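Local coordinates for thiol transferase (Phanerochaete chrysosporium, PDB 4F0B) that is a Ure2p-class glutathione transferase that uses the thiol of glutathione in its reactions and binds oxidized glutathione disulfide, at the interface of chains A and B. Sequence-based numbering; all coordinates share one arbitrary frame. Chains: chain A/B, Thiol transferase.

The interface of chains A and B. Residues chain A 136, 142, 144, 146-147; chain B 136, 144, 146-147.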
# COMPACT_ATOMS: atom_id res chain seq x y z
N PHE A 136 -16.91 8.62 6.90
CA PHE A 136 -17.53 9.37 7.99
C PHE A 136 -18.28 10.61 7.52
O PHE A 136 -19.32 10.96 8.08
CB PHE A 136 -16.50 9.70 9.08
CG PHE A 136 -16.11 8.51 9.90
CD1 PHE A 136 -16.98 7.99 10.86
CD2 PHE A 136 -14.89 7.89 9.67
CE1 PHE A 136 -16.62 6.87 11.63
CE2 PHE A 136 -14.51 6.78 10.42
CZ PHE A 136 -15.38 6.26 11.39
N GLU A 142 -24.43 7.59 11.00
CA GLU A 142 -24.40 8.60 12.04
C GLU A 142 -23.25 9.58 11.82
O GLU A 142 -22.20 9.20 11.30
CB GLU A 142 -24.36 7.98 13.44
CG GLU A 142 -23.15 7.11 13.73
CD GLU A 142 -23.23 6.41 15.11
OE1 GLU A 142 -23.94 5.39 15.23
OE2 GLU A 142 -22.56 6.87 16.05
N ILE A 144 -20.31 11.71 13.16
CA ILE A 144 -19.35 11.64 14.28
C ILE A 144 -18.26 12.68 14.03
O ILE A 144 -17.28 12.41 13.32
CB ILE A 144 -18.75 10.25 14.35
CG1 ILE A 144 -19.90 9.22 14.41
CG2 ILE A 144 -17.84 10.13 15.55
CD1 ILE A 144 -19.45 7.81 14.36
N TYR A 146 -15.77 13.96 15.62
CA TYR A 146 -14.37 13.63 15.88
C TYR A 146 -13.74 12.87 14.71
O TYR A 146 -12.59 13.12 14.33
CB TYR A 146 -14.22 12.80 17.19
CG TYR A 146 -12.80 12.33 17.37
CD1 TYR A 146 -11.83 13.17 17.88
CD2 TYR A 146 -12.41 11.05 16.97
CE1 TYR A 146 -10.52 12.77 18.00
CE2 TYR A 146 -11.10 10.62 17.07
CZ TYR A 146 -10.15 11.49 17.59
OH TYR A 146 -8.83 11.13 17.71
N ALA A 147 -14.46 11.88 14.20
CA ALA A 147 -13.94 11.05 13.13
C ALA A 147 -13.89 11.76 11.79
O ALA A 147 -12.90 11.62 11.06
CB ALA A 147 -14.76 9.77 13.01
N PHE B 136 -8.72 4.13 17.90
CA PHE B 136 -9.95 4.32 18.64
C PHE B 136 -9.94 3.66 20.03
O PHE B 136 -10.82 3.97 20.84
CB PHE B 136 -11.17 3.98 17.77
CG PHE B 136 -11.46 5.05 16.76
CD1 PHE B 136 -12.17 6.19 17.15
CD2 PHE B 136 -10.99 4.96 15.46
CE1 PHE B 136 -12.44 7.21 16.24
CE2 PHE B 136 -11.25 5.96 14.54
CZ PHE B 136 -11.97 7.08 14.92
N ILE B 144 -15.92 5.73 21.16
CA ILE B 144 -16.84 5.91 20.01
C ILE B 144 -17.17 4.51 19.48
O ILE B 144 -16.46 3.98 18.62
CB ILE B 144 -16.23 6.80 18.92
CG1 ILE B 144 -15.83 8.16 19.50
CG2 ILE B 144 -17.23 6.97 17.74
CD1 ILE B 144 -15.08 9.02 18.51
N TYR B 146 -19.24 3.19 17.44
CA TYR B 146 -19.39 2.96 16.00
C TYR B 146 -18.01 2.70 15.34
O TYR B 146 -17.86 1.81 14.49
CB TYR B 146 -20.11 4.15 15.34
CG TYR B 146 -20.23 3.99 13.83
CD1 TYR B 146 -19.20 4.38 12.98
CD2 TYR B 146 -21.38 3.44 13.27
CE1 TYR B 146 -19.29 4.24 11.60
CE2 TYR B 146 -21.50 3.29 11.89
CZ TYR B 146 -20.45 3.70 11.08
OH TYR B 146 -20.60 3.54 9.71
N ALA B 147 -17.03 3.51 15.72
CA ALA B 147 -15.71 3.40 15.13
C ALA B 147 -14.94 2.21 15.66
O ALA B 147 -14.26 1.52 14.88
CB ALA B 147 -14.91 4.73 15.35
O HOH W 1 -20.86 5.45 18.33
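With CG anti to the backbone N (chi1 177° in B:Tyr146, nearly the same in A:Tyr146), each tyrosine at the start of helix 145-166 sends its ring toward the partner chain: A:Phe136 and A:Ile144 receive B:Tyr146, and B:Phe136 and B:Ile144 receive A:Tyr146. The patch belongs to the two-fold interface of two glutathione transferase subunits, between their helical C-terminal regions; GST-fold enzymes are commonly dimers, and this pairing is probably the biological one. Each isoleucine sets CG1 anti to its carbonyl carbon (chi1 -54° in A:Ile144), and the chain, extended beyond it, carries CD1 forward: A:Ile144 CD1 touches B:Tyr146 CD1 at 3.7 Å, and B:Ile144 CD1 meets A:Tyr146 CD2 at 3.7 Å, the latter two side chains crossing at about a right angle. Between these twin contacts the gamma-methyls meet, A:Ile144 CG2 to B:Ile144 CG2 at 3.9 Å. The phenylalanines, from helix 109-139 of chain A and 109-138 of chain B, run antiparallel past the tyrosines. A:Phe136 CE1 lies 3.8 Å from B:Tyr146 CE1; B:Phe136 CE1 comes in plane at the edge of the A:Tyr146 ring, 3.8 Å from its CE2. The methyl CB of A:Ala147 sits over the centre of one face of A:Phe136, and that of B:Ala147 likewise over B:Phe136, backing the rings that touch the partner. A:Glu142, poorly ordered and less certainly placed, passes B:Tyr146 in the opposite sense, its carboxylate 35° from the ring plane; a water links its OE2 to B:Tyr146 N, the latter 2.9 Å from the water oxygen.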